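Local coordinates for protein fasciclin-1 (PDB 1O70) that mediates neural cell adhesion as a GPI-anchored surface glycoprotein built from FAS1 domains, the third and fourth of which make up this fragment, at residues T243-S251 / R269-Y277. Sequence-based numbering, arbitrary orientation.
Sequences TMKDLVKFS and RVEEEAGRY
The Tyr277 ring takes Met244 on one face and Val248 at its edge. Met244 CG stands over that face, 28° off the ring normal, as a CH-pi contact whose exact height is doubtful because the model brings it too close to the ring; SD makes an oblique Met-aromatic contact 5.1 Å from the ring centroid. Val248 CG2 lies in the ring plane, 3.5 Å from Tyr277 CD2. Over one face of the Arg269 guanidinium lies Glu271 OE2, a salt bridge of charges alone, with no N-H aimed at the oxygen. In the fourth FAS1 domain this joins helix 244-253 to a beta hairpin of the mixed sheet: strands 265-273 and 276-281, linked by a type I' turn from Glu273 to Arg276. The helix runs across the first strand, the axes of 244-251 and 269-273 nearing to 6.9 Å at 106°. Met244 reaches the ring because CG is anti to the backbone N (chi1 -153°); bends at chi2 and chi3 then bring SD to 4.0 Å from Val270 CG1. Val270 sits against the helix with both branches: CG1 meets Val248 CG2 at 3.7 Å and CG2 rests against Leu247 CB. A serine in place of Tyr277 would probably leave Met244 CG and Val248 CG2 without the ring they pack on, opening a gap beside the helix. At the exposed Glu272, OE2 lies 3.8 Å from Val248 CG1. Near the C-terminal part of the helix, the Ser251 hydroxyl has one proton and three carbonyl oxygens within reach, Leu247 O, Val248 O and Val270 O, all weak and the choice unsettled; the shortest runs 2.8 Å from Ser251 OG to Val270 O.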
loop_
_atom_site.group_PDB
_atom_site.type_symbol
_atom_site.label_atom_id
_atom_site.label_comp_id
_atom_site.label_asym_id
_atom_site.label_seq_id
_atom_site.Cartn_x
_atom_site.Cartn_y
_atom_site.Cartn_z
ATOM N N THR A 243 -11.147 -5.758 -0.165
ATOM C CA THR A 243 -10.297 -5.079 0.795
ATOM C C THR A 243 -10.058 -6.105 1.885
ATOM O O THR A 243 -10.822 -7.066 2.031
ATOM C CB THR A 243 -10.953 -3.825 1.425
ATOM O OG1 THR A 243 -12.082 -4.208 2.221
ATOM C CG2 THR A 243 -11.394 -2.859 0.343
ATOM N N MET A 244 -8.990 -5.912 2.640
ATOM C CA MET A 244 -8.673 -6.848 3.691
ATOM C C MET A 244 -9.877 -6.920 4.641
ATOM O O MET A 244 -10.169 -7.974 5.201
ATOM C CB MET A 244 -7.391 -6.405 4.404
ATOM C CG MET A 244 -6.595 -7.519 5.038
ATOM S SD MET A 244 -6.286 -8.945 4.002
ATOM C CE MET A 244 -4.858 -8.484 3.123
ATOM N N LYS A 245 -10.597 -5.810 4.782
ATOM C CA LYS A 245 -11.770 -5.763 5.654
ATOM C C LYS A 245 -12.906 -6.591 5.065
ATOM O O LYS A 245 -13.792 -7.041 5.791
ATOM C CB LYS A 245 -12.232 -4.318 5.847
ATOM C CG LYS A 245 -12.928 -4.056 7.163
ATOM C CD LYS A 245 -13.220 -2.580 7.327
ATOM C CE LYS A 245 -13.910 -2.295 8.654
ATOM N NZ LYS A 245 -14.358 -0.872 8.765
ATOM N N ASP A 246 -12.889 -6.789 3.748
ATOM C CA ASP A 246 -13.922 -7.600 3.108
ATOM C C ASP A 246 -13.636 -9.064 3.405
ATOM O O ASP A 246 -14.523 -9.804 3.817
ATOM C CB ASP A 246 -13.942 -7.414 1.584
ATOM C CG ASP A 246 -14.406 -6.032 1.157
ATOM O OD1 ASP A 246 -15.148 -5.370 1.920
ATOM O OD2 ASP A 246 -14.046 -5.617 0.035
ATOM N N LEU A 247 -12.389 -9.471 3.201
ATOM C CA LEU A 247 -11.996 -10.853 3.434
ATOM C C LEU A 247 -12.309 -11.271 4.869
ATOM O O LEU A 247 -12.707 -12.407 5.119
ATOM C CB LEU A 247 -10.503 -11.025 3.147
ATOM C CG LEU A 247 -10.069 -10.493 1.779
ATOM C CD1 LEU A 247 -8.571 -10.656 1.621
ATOM C CD2 LEU A 247 -10.813 -11.232 0.671
ATOM N N VAL A 248 -12.131 -10.343 5.806
ATOM C CA VAL A 248 -12.404 -10.617 7.214
ATOM C C VAL A 248 -13.897 -10.877 7.414
ATOM O O VAL A 248 -14.285 -11.869 8.033
ATOM C CB VAL A 248 -11.966 -9.433 8.117
ATOM C CG1 VAL A 248 -12.425 -9.664 9.548
ATOM C CG2 VAL A 248 -10.459 -9.287 8.078
ATOM N N LYS A 249 -14.728 -9.988 6.876
ATOM C CA LYS A 249 -16.176 -10.121 6.994
ATOM C C LYS A 249 -16.670 -11.410 6.337
ATOM O O LYS A 249 -17.536 -12.095 6.882
ATOM C CB LYS A 249 -16.869 -8.917 6.357
ATOM C CG LYS A 249 -18.381 -8.953 6.422
ATOM C CD LYS A 249 -18.974 -7.724 5.748
ATOM C CE LYS A 249 -20.494 -7.721 5.836
ATOM N NZ LYS A 249 -21.097 -6.569 5.105
ATOM N N PHE A 250 -16.126 -11.737 5.170
ATOM C CA PHE A 250 -16.521 -12.954 4.482
ATOM C C PHE A 250 -16.143 -14.167 5.316
ATOM O O PHE A 250 -16.996 -14.971 5.658
ATOM C CB PHE A 250 -15.840 -13.066 3.112
ATOM C CG PHE A 250 -16.447 -12.197 2.040
ATOM C CD1 PHE A 250 -16.644 -10.836 2.251
ATOM C CD2 PHE A 250 -16.781 -12.740 0.800
ATOM C CE1 PHE A 250 -17.159 -10.022 1.242
ATOM C CE2 PHE A 250 -17.296 -11.936 -0.217
ATOM C CZ PHE A 250 -17.485 -10.576 0.006
ATOM N N SER A 251 -14.867 -14.295 5.665
ATOM C CA SER A 251 -14.433 -15.454 6.434
ATOM C C SER A 251 -15.047 -15.488 7.827
ATOM O O SER A 251 -14.915 -16.473 8.550
ATOM C CB SER A 251 -12.901 -15.507 6.530
ATOM O OG SER A 251 -12.400 -14.629 7.512
ATOM N N ARG A 269 -8.397 -17.855 4.666
ATOM C CA ARG A 269 -9.193 -17.340 5.759
ATOM C C ARG A 269 -8.407 -16.161 6.307
ATOM O O ARG A 269 -7.191 -16.250 6.459
ATOM C CB ARG A 269 -9.375 -18.404 6.827
ATOM C CG ARG A 269 -10.395 -18.016 7.852
ATOM C CD ARG A 269 -10.339 -18.925 9.046
ATOM N NE ARG A 269 -11.167 -18.393 10.118
ATOM C CZ ARG A 269 -11.162 -18.856 11.362
ATOM N NH1 ARG A 269 -10.364 -19.867 11.695
ATOM N NH2 ARG A 269 -11.962 -18.314 12.275
ATOM N N VAL A 270 -9.089 -15.054 6.580
ATOM C CA VAL A 270 -8.424 -13.857 7.089
ATOM C C VAL A 270 -8.915 -13.475 8.482
ATOM O O VAL A 270 -10.115 -13.507 8.741
ATOM C CB VAL A 270 -8.657 -12.653 6.146
ATOM C CG1 VAL A 270 -7.866 -11.446 6.637
ATOM C CG2 VAL A 270 -8.264 -13.015 4.721
ATOM N N GLU A 271 -7.995 -13.102 9.371
ATOM C CA GLU A 271 -8.369 -12.723 10.735
ATOM C C GLU A 271 -7.663 -11.456 11.216
ATOM O O GLU A 271 -6.656 -11.047 10.644
ATOM C CB GLU A 271 -8.038 -13.859 11.709
ATOM C CG GLU A 271 -8.547 -15.222 11.277
ATOM C CD GLU A 271 -8.070 -16.344 12.186
ATOM O OE1 GLU A 271 -6.979 -16.207 12.796
ATOM O OE2 GLU A 271 -8.774 -17.378 12.273
ATOM N N GLU A 272 -8.209 -10.833 12.257
ATOM C CA GLU A 272 -7.605 -9.643 12.840
ATOM C C GLU A 272 -6.740 -10.131 13.992
ATOM O O GLU A 272 -7.137 -11.030 14.738
ATOM C CB GLU A 272 -8.682 -8.620 13.208
ATOM C CG GLU A 272 -9.518 -8.148 12.030
ATOM C CD GLU A 272 -10.573 -7.137 12.434
ATOM O OE1 GLU A 272 -10.650 -6.806 13.636
ATOM O OE2 GLU A 272 -11.323 -6.676 11.548
ATOM N N GLU A 273 -5.557 -9.547 14.131
ATOM C CA GLU A 273 -4.646 -9.934 15.190
ATOM C C GLU A 273 -3.777 -8.764 15.602
ATOM O O GLU A 273 -2.851 -8.387 14.890
ATOM C CB GLU A 273 -3.764 -11.088 14.722
ATOM C CG GLU A 273 -4.027 -12.388 15.440
ATOM C CD GLU A 273 -3.349 -13.568 14.778
ATOM O OE1 GLU A 273 -2.120 -13.489 14.541
ATOM O OE2 GLU A 273 -4.048 -14.571 14.503
ATOM N N ALA A 274 -4.080 -8.181 16.754
ATOM C CA ALA A 274 -3.300 -7.057 17.253
ATOM C C ALA A 274 -3.125 -5.961 16.201
ATOM O O ALA A 274 -2.006 -5.514 15.948
ATOM C CB ALA A 274 -1.930 -7.547 17.722
ATOM N N GLY A 275 -4.226 -5.541 15.583
ATOM C CA GLY A 275 -4.158 -4.479 14.592
ATOM C C GLY A 275 -3.808 -4.883 13.171
ATOM O O GLY A 275 -4.197 -4.206 12.211
ATOM N N ARG A 276 -3.072 -5.977 13.027
ATOM C CA ARG A 276 -2.676 -6.454 11.707
ATOM C C ARG A 276 -3.685 -7.494 11.215
ATOM O O ARG A 276 -4.501 -8.002 11.988
ATOM C CB ARG A 276 -1.290 -7.102 11.772
ATOM C CG ARG A 276 -1.351 -8.563 12.146
ATOM C CD ARG A 276 -0.028 -9.119 12.622
ATOM N NE ARG A 276 -0.227 -10.467 13.156
ATOM C CZ ARG A 276 0.598 -11.067 14.008
ATOM N NH1 ARG A 276 1.691 -10.435 14.431
ATOM N NH2 ARG A 276 0.326 -12.296 14.439
ATOM N N TYR A 277 -3.632 -7.794 9.921
ATOM C CA TYR A 277 -4.504 -8.806 9.327
ATOM C C TYR A 277 -3.645 -10.037 9.079
ATOM O O TYR A 277 -2.466 -9.901 8.761
ATOM C CB TYR A 277 -5.095 -8.324 7.997
ATOM C CG TYR A 277 -6.094 -7.205 8.127
ATOM C CD1 TYR A 277 -5.691 -5.872 8.095
ATOM C CD2 TYR A 277 -7.446 -7.479 8.292
ATOM C CE1 TYR A 277 -6.619 -4.837 8.225
ATOM C CE2 TYR A 277 -8.377 -6.456 8.424
ATOM C CZ TYR A 277 -7.962 -5.141 8.392
ATOM O OH TYR A 277 -8.887 -4.128 8.542
#